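Local coordinates for protein ribonuclease-like 3 (Danio rerio, PDB 2VQ9) that cleaves RNA as a secreted endonuclease of the pancreatic ribonuclease family, promotes angiogenesis and kills bacteria, Gram-negative species above all, at residues F33-I42 and K66-G76; E125-A133 and A140-V148. All coordinates share one frame; numbering follows the deposited sequence. Where two conformers were deposited one is given.

Overall arrangement
From the N terminus, helix 27-37 ends at the catalytic His37, where the chain leaves the helix and meets strand 68-72. This is contact 1, which closes a loop that contains helix 47-53. Farther on, strand 120-135 turns back into strand 138-146, and contact 2 zips up this hairpin, which carries the catalytic His141. The two closures follow one another in series, neither enclosing nor crossing the other. They nevertheless share one antiparallel sheet and touch directly, with Tyr142 packing on His37 and Ile130 on Ile72. Contact 1 thus joins the N-terminal helix to the sheet, and contact 2 holds the hairpin that supplies the second catalytic histidine.

Contact 1. Residues F33-I42 and K66-G76; sequences FLTQHVYGGI and KEVNTFIQANG
His37 ND1 donates to Thr70 O (2.9 Å), the acceptor lying at the edge of the imidazole and in its plane, which fixes the ring's rotation. Two more side chains reach backbone carbonyls: Asn69 ND2 meets Gln36 O at 2.8 Å, within both the amide and the carbonyl plane, and Gln73 NE2 donates to Ile42 O with an N-H...O angle of 152°. Backbone bonds from Ile72 N to His37 O and from Tyr39 N to Ile72 O make a single bridge just past the helix end. In the ribonuclease A fold this junction sets the proton acceptor His37 beside the substrate-binding residues 66-70. Among these, Lys66 NZ donates to Asn69 OD1 (2.8 Å) and only weakly to Gln36 OE1, coming within 4.4 Å of His37 NE2; a positive substrate-binding residue here is consistent with a site for the phosphate of RNA. Tyr39 and Ile42 pack on Phe71. The edge of the Tyr39 ring points at the Phe71 face, centroids 6.0 Å apart, while Ile42, with CG1 trans to its own N (chi1 -171°), lays CD1 against Phe71 CD2 at 3.8 Å. A separate apolar pair joins Ile72 CD1 to Phe33 CZ.

Contact 2. Residues E125-A133 and A140-V148; sequences ESSRKIVVA and AHYERGVIV. Unlike the reference sequence in segment 140-148: Ala140 (reference Thr), Arg144 (reference Lys).
Val131 and Arg144 lie side by side and point the same way, with the guanidinium of Arg144 turned so that one face covers Val131 CG2. Arg144 CG, held between backbone N and carbonyl carbon (chi1 71°), rests 4.0 Å from Val131 CG2. Glu143 runs alongside the other branch, its CB 3.9 Å from Val131 CG1. The three come together because Glu143 and Arg144 both face Val131 in a classic beta bulge: Val131 O receives Glu143 N at 2.9 Å and Arg144 N more weakly. A second classic bulge sets Ala140 and His141 opposite Ala133, whose CB touches the CB of the catalytic His141.

Tyr142 and Ile130 occupy the other side of the hairpin and cross at about a right angle. Ile130 CG2 meets the tyrosine ring at its edge, 3.9 Å from Tyr142 CE1. The ring also packs on Thr70 and Ile72 and meets the ring of His37, so this side of the hairpin faces the core and the other catalytic histidine.

Arg128, extended from CG to NE, runs past Gly145, where Arg128 CD lies 3.4 Å from Gly145 C. Arg128 NH1 donates to Gly145 O (2.9 Å) from above the carbonyl plane, and Arg128 NE donates to Ser126 OG at 2.8 Å, somewhat tilted from the guanidinium plane.

Held by two N-H groups pointing in different directions, the Arg128 guanidinium has little freedom to rotate, whereas the two bulges probably accentuate the twist of the strand that carries His141, the proton donor.

Contact 1. Residues F33-I42 and K66-G76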
ATOM      1  N   PHE A  33       6.692   3.362   3.081  1.00 21.73           N
ATOM      2  CA  PHE A  33       5.749   2.251   2.875  1.00 20.46           C
ATOM      3  C   PHE A  33       4.495   2.407   3.730  1.00 19.96           C
ATOM      4  O   PHE A  33       3.385   2.245   3.224  1.00 20.07           O
ATOM      5  CB  PHE A  33       6.418   0.912   3.198  1.00 20.18           C
ATOM      6  CG  PHE A  33       5.479  -0.250   3.162  1.00 19.36           C
ATOM      7  CD1 PHE A  33       5.160  -0.852   1.949  1.00 20.78           C
ATOM      8  CD2 PHE A  33       4.926  -0.757   4.340  1.00 21.72           C
ATOM      9  CE1 PHE A  33       4.303  -1.951   1.896  1.00 21.54           C
ATOM     10  CE2 PHE A  33       4.020  -1.850   4.304  1.00 21.38           C
ATOM     11  CZ  PHE A  33       3.723  -2.453   3.081  1.00 21.02           C
ATOM     12  N   LEU A  34       4.656   2.714   5.032  1.00 19.60           N
ATOM     13  CA  LEU A  34       3.483   2.942   5.877  1.00 18.53           C
ATOM     14  C   LEU A  34       2.621   4.067   5.306  1.00 18.04           C
ATOM     15  O   LEU A  34       1.412   3.943   5.249  1.00 18.39           O
ATOM     16  CB  LEU A  34       3.890   3.299   7.330  1.00 18.73           C
ATOM     17  CG  LEU A  34       4.662   2.254   8.142  1.00 19.59           C
ATOM     18  CD1 LEU A  34       4.968   2.828   9.547  1.00 21.35           C
ATOM     19  CD2 LEU A  34       3.805   0.986   8.305  1.00 21.38           C
ATOM     20  N   THR A  35       3.241   5.161   4.899  1.00 17.66           N
ATOM     21  CA  THR A  35       2.490   6.321   4.382  1.00 18.60           C
ATOM     22  C   THR A  35       1.689   5.948   3.150  1.00 18.86           C
ATOM     23  O   THR A  35       0.521   6.312   3.028  1.00 17.41           O
ATOM     24  CB  THR A  35       3.451   7.495   4.024  1.00 19.08           C
ATOM     25  OG1 THR A  35       4.100   7.920   5.228  1.00 21.07           O
ATOM     26  CG2 THR A  35       2.683   8.681   3.430  1.00 19.96           C
ATOM     27  N   GLN A  36       2.336   5.243   2.225  1.00 19.36           N
ATOM     28  CA  GLN A  36       1.702   4.938   0.965  1.00 21.28           C
ATOM     29  C   GLN A  36       0.696   3.808   1.062  1.00 20.35           C
ATOM     30  O   GLN A  36      -0.312   3.820   0.356  1.00 21.65           O
ATOM     31  CB  GLN A  36       2.744   4.557  -0.062  1.00 22.15           C
ATOM     32  CG  GLN A  36       3.570   5.690  -0.632  1.00 27.14           C
ATOM     33  CD  GLN A  36       3.867   5.426  -2.110  1.00 34.18           C
ATOM     34  OE1 GLN A  36       4.132   4.282  -2.511  1.00 35.92           O
ATOM     35  NE2 GLN A  36       3.806   6.460  -2.915  1.00 30.28           N
ATOM     36  N   HIS A  37       0.938   2.831   1.937  1.00 18.78           N
ATOM     37  CA  HIS A  37       0.237   1.550   1.791  1.00 18.29           C
ATOM     38  C   HIS A  37      -0.461   1.000   3.037  1.00 18.02           C
ATOM     39  O   HIS A  37      -1.051  -0.068   2.976  1.00 18.23           O
ATOM     40  CB  HIS A  37       1.226   0.497   1.234  1.00 17.82           C
ATOM     41  CG  HIS A  37       1.745   0.829  -0.136  1.00 19.27           C
ATOM     42  ND1 HIS A  37       0.915   0.947  -1.234  1.00 18.33           N
ATOM     43  CD2 HIS A  37       2.998   1.089  -0.579  1.00 19.93           C
ATOM     44  CE1 HIS A  37       1.632   1.283  -2.289  1.00 20.03           C
ATOM     45  NE2 HIS A  37       2.901   1.373  -1.921  1.00 19.57           N
ATOM     46  N   VAL A  38      -0.395   1.708   4.166  1.00 17.15           N
ATOM     47  CA  VAL A  38      -0.974   1.151   5.398  1.00 17.33           C
ATOM     48  C   VAL A  38      -1.956   2.126   6.009  1.00 18.12           C
ATOM     49  O   VAL A  38      -1.546   3.207   6.453  1.00 17.11           O
ATOM     50  CB  VAL A  38       0.130   0.765   6.443  1.00 16.95           C
ATOM     51  CG1 VAL A  38      -0.504   0.249   7.732  1.00 19.31           C
ATOM     52  CG2 VAL A  38       1.110  -0.306   5.851  1.00 17.54           C
ATOM     53  N   TYR A  39      -3.235   1.747   6.048  1.00 17.92           N
ATOM     54  CA  TYR A  39      -4.288   2.624   6.627  1.00 19.31           C
ATOM     55  C   TYR A  39      -5.480   1.781   7.073  1.00 19.81           C
ATOM     56  O   TYR A  39      -6.343   1.416   6.263  1.00 20.42           O
ATOM     57  CB  TYR A  39      -4.702   3.692   5.584  1.00 19.33           C
ATOM     58  CG  TYR A  39      -5.835   4.647   5.974  1.00 20.30           C
ATOM     59  CD1 TYR A  39      -6.056   5.047   7.286  1.00 22.94           C
ATOM     60  CD2 TYR A  39      -6.652   5.183   4.965  1.00 22.81           C
ATOM     61  CE1 TYR A  39      -7.139   5.961   7.594  1.00 25.35           C
ATOM     62  CE2 TYR A  39      -7.683   6.047   5.243  1.00 25.62           C
ATOM     63  CZ  TYR A  39      -7.919   6.441   6.546  1.00 25.65           C
ATOM     64  OH  TYR A  39      -8.960   7.334   6.722  1.00 29.75           O
ATOM     65  N   GLY A  40      -5.540   1.463   8.366  1.00 20.04           N
ATOM     66  CA  GLY A  40      -6.633   0.637   8.895  1.00 20.94           C
ATOM     67  C   GLY A  40      -8.029   1.211   8.721  1.00 21.43           C
ATOM     68  O   GLY A  40      -9.015   0.462   8.696  1.00 23.29           O
ATOM     69  N   GLY A  41      -8.128   2.533   8.594  1.00 21.33           N
ATOM     70  CA  GLY A  41      -9.426   3.190   8.448  1.00 21.04           C
ATOM     71  C   GLY A  41      -9.921   3.421   7.040  1.00 20.74           C
ATOM     72  O   GLY A  41     -10.955   4.055   6.861  1.00 21.80           O
ATOM     73  N   ILE A  42      -9.197   2.911   6.041  1.00 20.93           N
ATOM     74  CA  ILE A  42      -9.555   3.135   4.622  1.00 20.28           C
ATOM     75  C   ILE A  42     -10.939   2.553   4.317  1.00 21.06           C
ATOM     76  O   ILE A  42     -11.315   1.502   4.867  1.00 21.03           O
ATOM     77  CB  ILE A  42      -8.449   2.601   3.626  1.00 19.70           C
ATOM     78  CG1 ILE A  42      -8.721   3.030   2.160  1.00 19.72           C
ATOM     79  CG2 ILE A  42      -8.356   1.084   3.650  1.00 18.94           C
ATOM     80  CD1 ILE A  42      -8.726   4.602   1.893  1.00 19.32           C
ATOM     81  N   LYS A  66      -0.886  10.468  -7.818  1.00 18.79           N
ATOM     82  CA  LYS A  66      -0.554   9.065  -8.092  1.00 18.20           C
ATOM     83  C   LYS A  66      -1.790   8.438  -8.741  1.00 18.37           C
ATOM     84  O   LYS A  66      -2.941   8.725  -8.325  1.00 18.25           O
ATOM     85  CB  LYS A  66      -0.169   8.357  -6.797  1.00 18.73           C
ATOM     86  CG  LYS A  66       0.444   6.966  -7.062  1.00 19.23           C
ATOM     87  CD  LYS A  66       1.077   6.377  -5.815  1.00 20.39           C
ATOM     88  CE  LYS A  66       1.843   5.110  -6.199  1.00 23.59           C
ATOM     89  NZ  LYS A  66       1.890   4.230  -5.045  1.00 25.69           N
ATOM     90  N   GLU A  67      -1.571   7.635  -9.784  1.00 19.07           N
ATOM     91  CA  GLU A  67      -2.673   7.109 -10.599  1.00 18.98           C
ATOM     92  C   GLU A  67      -3.394   5.976  -9.901  1.00 18.63           C
ATOM     93  O   GLU A  67      -4.626   5.900  -9.927  1.00 17.95           O
ATOM     94  CB  GLU A  67      -2.161   6.653 -11.979  1.00 19.49           C
ATOM     95  CG  GLU A  67      -1.600   7.803 -12.831  1.00 24.27           C
ATOM     96  CD  GLU A  67      -0.807   7.328 -14.071  1.00 32.15           C
ATOM     97  OE1 GLU A  67      -1.057   6.236 -14.626  1.00 36.28           O
ATOM     98  OE2 GLU A  67       0.098   8.069 -14.499  1.00 38.05           O
ATOM     99  N   VAL A  68      -2.619   5.070  -9.321  1.00 16.88           N
ATOM    100  CA  VAL A  68      -3.189   3.924  -8.619  1.00 16.72           C
ATOM    101  C   VAL A  68      -2.430   3.719  -7.331  1.00 16.66           C
ATOM    102  O   VAL A  68      -1.174   3.713  -7.318  1.00 17.12           O
ATOM    103  CB  VAL A  68      -3.097   2.594  -9.478  1.00 16.68           C
ATOM    104  CG1 VAL A  68      -3.827   1.429  -8.746  1.00 17.42           C
ATOM    105  CG2 VAL A  68      -3.726   2.813 -10.902  1.00 17.79           C
ATOM    106  N   ASN A  69      -3.179   3.531  -6.247  1.00 15.44           N
ATOM    107  CA  ASN A  69      -2.544   3.353  -4.948  1.00 15.42           C
ATOM    108  C   ASN A  69      -3.342   2.457  -4.056  1.00 15.03           C
ATOM    109  O   ASN A  69      -4.530   2.653  -3.886  1.00 16.61           O
ATOM    110  CB  ASN A  69      -2.284   4.687  -4.229  1.00 14.42           C
ATOM    111  CG  ASN A  69      -1.351   4.502  -3.026  1.00 16.31           C
ATOM    112  OD1 ASN A  69      -0.203   4.105  -3.221  1.00 17.92           O
ATOM    113  ND2 ASN A  69      -1.852   4.743  -1.780  1.00 14.59           N
ATOM    114  N   THR A  70      -2.689   1.471  -3.467  1.00 14.56           N
ATOM    115  CA  THR A  70      -3.407   0.484  -2.675  1.00 15.65           C
ATOM    116  C   THR A  70      -3.113   0.677  -1.192  1.00 16.02           C
ATOM    117  O   THR A  70      -1.943   0.762  -0.803  1.00 16.52           O
ATOM    118  CB  THR A  70      -2.977  -0.947  -3.094  1.00 16.33           C
ATOM    119  OG1 THR A  70      -3.264  -1.124  -4.492  1.00 17.56           O
ATOM    120  CG2 THR A  70      -3.730  -2.026  -2.275  1.00 14.61           C
ATOM    121  N   PHE A  71      -4.176   0.756  -0.391  1.00 15.54           N
ATOM    122  CA  PHE A  71      -4.048   0.763   1.070  1.00 15.94           C
ATOM    123  C   PHE A  71      -4.424  -0.569   1.671  1.00 16.79           C
ATOM    124  O   PHE A  71      -5.495  -1.123   1.380  1.00 16.40           O
ATOM    125  CB  PHE A  71      -4.926   1.835   1.717  1.00 16.27           C
ATOM    126  CG  PHE A  71      -4.517   3.230   1.388  1.00 16.81           C
ATOM    127  CD1 PHE A  71      -3.422   3.808   2.008  1.00 16.26           C
ATOM    128  CD2 PHE A  71      -5.234   3.973   0.433  1.00 16.46           C
ATOM    129  CE1 PHE A  71      -3.019   5.118   1.706  1.00 17.46           C
ATOM    130  CE2 PHE A  71      -4.856   5.304   0.119  1.00 16.94           C
ATOM    131  CZ  PHE A  71      -3.716   5.866   0.764  1.00 16.75           C
ATOM    132  N   ILE A  72      -3.546  -1.081   2.531  1.00 16.31           N
ATOM    133  CA  ILE A  72      -3.886  -2.274   3.283  1.00 17.62           C
ATOM    134  C   ILE A  72      -4.661  -1.815   4.518  1.00 18.39           C
ATOM    135  O   ILE A  72      -4.198  -0.930   5.253  1.00 18.50           O
ATOM    136  CB  ILE A  72      -2.649  -2.996   3.725  1.00 17.33           C
ATOM    137  CG1 ILE A  72      -1.790  -3.343   2.494  1.00 17.63           C
ATOM    138  CG2 ILE A  72      -3.044  -4.249   4.529  1.00 17.51           C
ATOM    139  CD1 ILE A  72      -0.314  -3.619   2.861  1.00 18.87           C
ATOM    140  N   GLN A  73      -5.820  -2.424   4.732  1.00 19.47           N
ATOM    141  CA  GLN A  73      -6.706  -2.073   5.851  1.00 20.66           C
ATOM    142  C   GLN A  73      -6.258  -2.840   7.099  1.00 21.15           C
ATOM    143  O   GLN A  73      -6.914  -3.793   7.525  1.00 21.61           O
ATOM    144  CB  GLN A  73      -8.135  -2.438   5.485  1.00 20.99           C
ATOM    145  CG  GLN A  73      -9.212  -1.719   6.291  1.00 21.36           C
ATOM    146  CD  GLN A  73     -10.570  -2.215   5.941  1.00 22.70           C
ATOM    147  OE1 GLN A  73     -10.928  -3.367   6.218  1.00 22.59           O
ATOM    148  NE2 GLN A  73     -11.352  -1.364   5.327  1.00 25.06           N
ATOM    149  N   ALA A  74      -5.137  -2.412   7.665  1.00 21.23           N
ATOM    150  CA  ALA A  74      -4.521  -3.011   8.863  1.00 21.62           C
ATOM    151  C   ALA A  74      -3.555  -2.005   9.493  1.00 22.34           C
ATOM    152  O   ALA A  74      -3.255  -0.953   8.890  1.00 21.34           O
ATOM    153  CB  ALA A  74      -3.750  -4.316   8.484  1.00 21.03           C
ATOM    154  N   ASN A  75      -3.069  -2.326  10.701  1.00 23.24           N
ATOM    155  CA  ASN A  75      -2.083  -1.490  11.380  1.00 25.32           C
ATOM    156  C   ASN A  75      -0.649  -1.870  10.975  1.00 24.65           C
ATOM    157  O   ASN A  75      -0.421  -2.956  10.466  1.00 24.71           O
ATOM    158  CB  ASN A  75      -2.382  -1.422  12.919  1.00 26.55           C
ATOM    159  CG  ASN A  75      -1.356  -2.163  13.825  1.00 29.82           C
ATOM    160  OD1 ASN A  75      -0.512  -2.930  13.377  1.00 33.40           O
ATOM    161  ND2 ASN A  75      -1.462  -1.914  15.143  1.00 33.33           N
ATOM    162  N   GLY A  76       0.284  -0.928  11.123  1.00 24.37           N
ATOM    163  CA  GLY A  76       1.660  -1.100  10.693  1.00 24.12           C
ATOM    164  C   GLY A  76       2.411  -2.281  11.267  1.00 24.20           C
ATOM    165  O   GLY A  76       3.051  -3.026  10.536  1.00 23.73           O
TER

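Contact 2. Residues E125-A133 and A140-V148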
ATOM      1  N   GLU A 125     -12.627  -2.300  -2.795  1.00 19.99           N
ATOM      2  CA  GLU A 125     -12.180  -3.251  -1.787  1.00 21.09           C
ATOM      3  C   GLU A 125     -12.044  -4.636  -2.390  1.00 21.10           C
ATOM      4  O   GLU A 125     -12.844  -5.028  -3.244  1.00 20.52           O
ATOM      5  CB  GLU A 125     -13.229  -3.255  -0.679  1.00 22.59           C
ATOM      6  CG  GLU A 125     -13.102  -4.242   0.435  1.00 25.61           C
ATOM      7  CD  GLU A 125     -14.478  -4.453   1.070  1.00 32.69           C
ATOM      8  OE1 GLU A 125     -15.342  -5.174   0.485  1.00 32.48           O
ATOM      9  OE2 GLU A 125     -14.717  -3.817   2.109  1.00 31.56           O
ATOM     10  N   SER A 126     -11.014  -5.370  -1.958  1.00 21.07           N
ATOM     11  CA  SER A 126     -10.905  -6.807  -2.241  1.00 20.48           C
ATOM     12  C   SER A 126     -10.175  -7.480  -1.079  1.00 21.12           C
ATOM     13  O   SER A 126      -9.542  -6.806  -0.263  1.00 19.40           O
ATOM     14  CB  SER A 126     -10.140  -7.056  -3.543  1.00 20.58           C
ATOM     15  OG  SER A 126      -8.868  -6.451  -3.486  1.00 20.81           O
ATOM     16  N   SER A 127     -10.266  -8.810  -1.012  1.00 21.23           N
ATOM     17  CA  SER A 127      -9.587  -9.576   0.044  1.00 21.54           C
ATOM     18  C   SER A 127      -8.488 -10.367  -0.617  1.00 21.76           C
ATOM     19  O   SER A 127      -8.750 -11.162  -1.548  1.00 21.77           O
ATOM     20  CB  SER A 127     -10.553 -10.509   0.795  1.00 22.29           C
ATOM     21  OG  SER A 127      -9.836 -11.261   1.782  1.00 22.94           O
ATOM     22  N   ARG A 128      -7.248 -10.131  -0.197  1.00 21.55           N
ATOM     23  CA  ARG A 128      -6.117 -10.747  -0.913  1.00 21.73           C
ATOM     24  C   ARG A 128      -5.013 -11.152   0.021  1.00 21.79           C
ATOM     25  O   ARG A 128      -4.895 -10.619   1.105  1.00 20.61           O
ATOM     26  CB  ARG A 128      -5.506  -9.763  -1.932  1.00 22.30           C
ATOM     27  CG  ARG A 128      -6.481  -8.893  -2.749  1.00 24.64           C
ATOM     28  CD  ARG A 128      -5.817  -8.322  -4.009  1.00 25.43           C
ATOM     29  NE  ARG A 128      -6.816  -7.772  -4.945  1.00 27.34           N
ATOM     30  CZ  ARG A 128      -6.587  -7.440  -6.215  1.00 28.21           C
ATOM     31  NH1 ARG A 128      -5.388  -7.607  -6.767  1.00 29.92           N
ATOM     32  NH2 ARG A 128      -7.577  -6.928  -6.952  1.00 28.18           N
ATOM     33  N   LYS A 129      -4.159 -12.068  -0.421  1.00 22.30           N
ATOM     34  CA  LYS A 129      -2.853 -12.183   0.215  1.00 23.03           C
ATOM     35  C   LYS A 129      -1.961 -11.086  -0.358  1.00 23.32           C
ATOM     36  O   LYS A 129      -1.940 -10.831  -1.574  1.00 24.13           O
ATOM     37  CB  LYS A 129      -2.250 -13.545  -0.047  1.00 23.78           C
ATOM     38  CG  LYS A 129      -3.223 -14.636   0.229  1.00 26.15           C
ATOM     39  CD  LYS A 129      -3.098 -15.196   1.592  1.00 32.74           C
ATOM     40  CE  LYS A 129      -3.096 -16.698   1.389  1.00 33.41           C
ATOM     41  NZ  LYS A 129      -2.425 -16.864   0.049  1.00 40.56           N
ATOM     42  N   ILE A 130      -1.237 -10.409   0.516  1.00 22.08           N
ATOM     43  CA  ILE A 130      -0.452  -9.277   0.063  1.00 21.52           C
ATOM     44  C   ILE A 130       0.988  -9.721  -0.155  1.00 22.54           C
ATOM     45  O   ILE A 130       1.494 -10.573   0.585  1.00 22.78           O
ATOM     46  CB  ILE A 130      -0.547  -8.094   1.064  1.00 21.33           C
ATOM     47  CG1 ILE A 130      -0.060  -8.471   2.466  1.00 20.20           C
ATOM     48  CG2 ILE A 130      -1.993  -7.577   1.129  1.00 21.02           C
ATOM     49  CD1 ILE A 130       0.094  -7.211   3.438  1.00 21.40           C
ATOM     50  N   VAL A 131       1.618  -9.136  -1.169  1.00 23.20           N
ATOM     51  CA  VAL A 131       3.000  -9.389  -1.498  1.00 23.95           C
ATOM     52  C   VAL A 131       3.766  -8.101  -1.251  1.00 24.41           C
ATOM     53  O   VAL A 131       3.496  -7.060  -1.870  1.00 24.09           O
ATOM     54  CB  VAL A 131       3.160  -9.864  -2.974  1.00 24.45           C
ATOM     55  CG1 VAL A 131       4.620 -10.178  -3.271  1.00 24.56           C
ATOM     56  CG2 VAL A 131       2.252 -11.088  -3.238  1.00 25.33           C
ATOM     57  N   VAL A 132       4.718  -8.182  -0.333  1.00 23.88           N
ATOM     58  CA  VAL A 132       5.520  -7.039   0.069  1.00 24.75           C
ATOM     59  C   VAL A 132       7.003  -7.375  -0.142  1.00 25.73           C
ATOM     60  O   VAL A 132       7.395  -8.531   0.026  1.00 26.28           O
ATOM     61  CB  VAL A 132       5.183  -6.645   1.565  1.00 24.62           C
ATOM     62  CG1 VAL A 132       3.673  -6.335   1.732  0.50 24.27           C
ATOM     63  CG2 VAL A 132       5.626  -7.706   2.526  0.50 23.43           C
ATOM     64  N   ALA A 133       7.799  -6.382  -0.541  1.00 26.47           N
ATOM     65  CA  ALA A 133       9.254  -6.469  -0.461  1.00 27.28           C
ATOM     66  C   ALA A 133       9.687  -6.132   0.945  1.00 27.96           C
ATOM     67  O   ALA A 133       9.266  -5.117   1.536  1.00 28.04           O
ATOM     68  CB  ALA A 133       9.931  -5.538  -1.479  1.00 27.37           C
ATOM     69  N   ALA A 140       9.094  -2.626   2.682  1.00 27.05           N
ATOM     70  CA  ALA A 140       9.630  -1.511   1.924  1.00 26.35           C
ATOM     71  C   ALA A 140       8.791  -1.121   0.712  1.00 26.36           C
ATOM     72  O   ALA A 140       8.840   0.023   0.294  1.00 25.43           O
ATOM     73  CB  ALA A 140      11.059  -1.822   1.488  1.00 27.24           C
ATOM     74  N   HIS A 141       8.046  -2.072   0.137  1.00 26.14           N
ATOM     75  CA  HIS A 141       7.306  -1.865  -1.106  1.00 26.08           C
ATOM     76  C   HIS A 141       6.093  -2.775  -1.128  1.00 25.03           C
ATOM     77  O   HIS A 141       6.161  -3.915  -0.658  1.00 24.60           O
ATOM     78  CB  HIS A 141       8.214  -2.200  -2.309  1.00 27.00           C
ATOM     79  CG  HIS A 141       7.524  -2.206  -3.637  0.50 27.70           C
ATOM     80  ND1 HIS A 141       7.031  -1.061  -4.229  0.50 29.62           N
ATOM     81  CD2 HIS A 141       7.289  -3.212  -4.513  0.50 28.60           C
ATOM     82  CE1 HIS A 141       6.501  -1.366  -5.400  0.50 29.42           C
ATOM     83  NE2 HIS A 141       6.637  -2.665  -5.592  0.50 29.52           N
ATOM     84  N   TYR A 142       4.985  -2.254  -1.650  1.00 23.76           N
ATOM     85  CA  TYR A 142       3.799  -3.065  -1.924  1.00 24.16           C
ATOM     86  C   TYR A 142       3.900  -3.513  -3.379  1.00 24.51           C
ATOM     87  O   TYR A 142       3.817  -2.708  -4.310  1.00 23.34           O
ATOM     88  CB  TYR A 142       2.487  -2.299  -1.666  1.00 23.08           C
ATOM     89  CG  TYR A 142       1.230  -3.134  -1.862  1.00 21.34           C
ATOM     90  CD1 TYR A 142       0.770  -3.985  -0.857  1.00 20.64           C
ATOM     91  CD2 TYR A 142       0.491  -3.059  -3.042  1.00 19.50           C
ATOM     92  CE1 TYR A 142      -0.375  -4.764  -1.033  1.00 19.98           C
ATOM     93  CE2 TYR A 142      -0.669  -3.839  -3.226  1.00 18.88           C
ATOM     94  CZ  TYR A 142      -1.093  -4.681  -2.208  1.00 18.91           C
ATOM     95  OH  TYR A 142      -2.207  -5.462  -2.363  1.00 20.59           O
ATOM     96  N   GLU A 143       4.094  -4.809  -3.557  1.00 25.99           N
ATOM     97  CA  GLU A 143       4.341  -5.339  -4.893  1.00 28.37           C
ATOM     98  C   GLU A 143       2.992  -5.566  -5.554  1.00 28.76           C
ATOM     99  O   GLU A 143       2.710  -5.014  -6.634  1.00 29.66           O
ATOM    100  CB  GLU A 143       5.187  -6.608  -4.803  1.00 28.80           C
ATOM    101  CG  GLU A 143       5.415  -7.348  -6.146  1.00 34.36           C
ATOM    102  CD  GLU A 143       6.357  -6.625  -7.095  1.00 38.98           C
ATOM    103  OE1 GLU A 143       7.174  -5.801  -6.628  1.00 41.46           O
ATOM    104  OE2 GLU A 143       6.293  -6.904  -8.324  1.00 43.41           O
ATOM    105  N   ARG A 144       2.143  -6.350  -4.894  1.00 28.53           N
ATOM    106  CA  ARG A 144       0.833  -6.660  -5.424  1.00 29.33           C
ATOM    107  C   ARG A 144      -0.027  -7.387  -4.401  1.00 29.25           C
ATOM    108  O   ARG A 144       0.445  -7.760  -3.313  1.00 29.24           O
ATOM    109  CB  ARG A 144       0.951  -7.496  -6.712  1.00 29.50           C
ATOM    110  CG  ARG A 144       1.410  -8.919  -6.500  1.00 31.93           C
ATOM    111  CD  ARG A 144       1.513  -9.614  -7.858  1.00 35.19           C
ATOM    112  NE  ARG A 144       1.687 -11.053  -7.695  1.00 38.53           N
ATOM    113  CZ  ARG A 144       2.849 -11.653  -7.432  1.00 40.42           C
ATOM    114  NH1 ARG A 144       3.972 -10.935  -7.310  1.00 40.80           N
ATOM    115  NH2 ARG A 144       2.887 -12.976  -7.300  1.00 39.96           N
ATOM    116  N   GLY A 145      -1.296  -7.584  -4.752  1.00 29.02           N
ATOM    117  CA  GLY A 145      -2.166  -8.426  -3.955  1.00 29.89           C
ATOM    118  C   GLY A 145      -2.710  -9.476  -4.878  1.00 30.68           C
ATOM    119  O   GLY A 145      -3.098  -9.172  -6.018  1.00 30.36           O
ATOM    120  N   VAL A 146      -2.741 -10.708  -4.388  1.00 31.21           N
ATOM    121  CA  VAL A 146      -3.239 -11.841  -5.179  1.00 31.57           C
ATOM    122  C   VAL A 146      -4.464 -12.474  -4.547  1.00 32.58           C
ATOM    123  O   VAL A 146      -4.689 -12.350  -3.331  1.00 32.87           O
ATOM    124  CB  VAL A 146      -2.122 -12.907  -5.380  1.00 31.36           C
ATOM    125  CG1 VAL A 146      -0.898 -12.234  -5.958  1.00 31.26           C
ATOM    126  CG2 VAL A 146      -1.784 -13.621  -4.049  1.00 30.36           C
ATOM    127  N   ILE A 147      -5.264 -13.142  -5.369  1.00 33.06           N
ATOM    128  CA  ILE A 147      -6.362 -13.954  -4.859  1.00 34.32           C
ATOM    129  C   ILE A 147      -6.150 -15.402  -5.262  1.00 36.11           C
ATOM    130  O   ILE A 147      -5.987 -15.706  -6.456  1.00 35.55           O
ATOM    131  CB  ILE A 147      -7.783 -13.461  -5.326  1.00 34.00           C
ATOM    132  CG1 ILE A 147      -7.993 -11.994  -4.922  1.00 33.83           C
ATOM    133  CG2 ILE A 147      -8.903 -14.384  -4.756  1.00 32.99           C
ATOM    134  CD1 ILE A 147      -9.332 -11.396  -5.306  1.00 34.35           C
ATOM    135  N   VAL A 148      -6.051 -16.246  -4.233  1.00 37.95           N
ATOM    136  CA  VAL A 148      -6.378 -17.687  -4.263  1.00 40.57           C
ATOM    137  C   VAL A 148      -5.874 -18.478  -5.467  1.00 41.36           C
ATOM    138  O   VAL A 148      -6.179 -19.674  -5.634  1.00 41.98           O
ATOM    139  CB  VAL A 148      -7.910 -17.916  -4.028  1.00 40.41           C
ATOM    140  CG1 VAL A 148      -8.297 -19.331  -4.315  1.00 42.59           C
ATOM    141  CG2 VAL A 148      -8.315 -17.567  -2.555  1.00 40.81           C
ATOM    142  OXT VAL A 148      -5.124 -17.943  -6.301  1.00 42.55           O
TER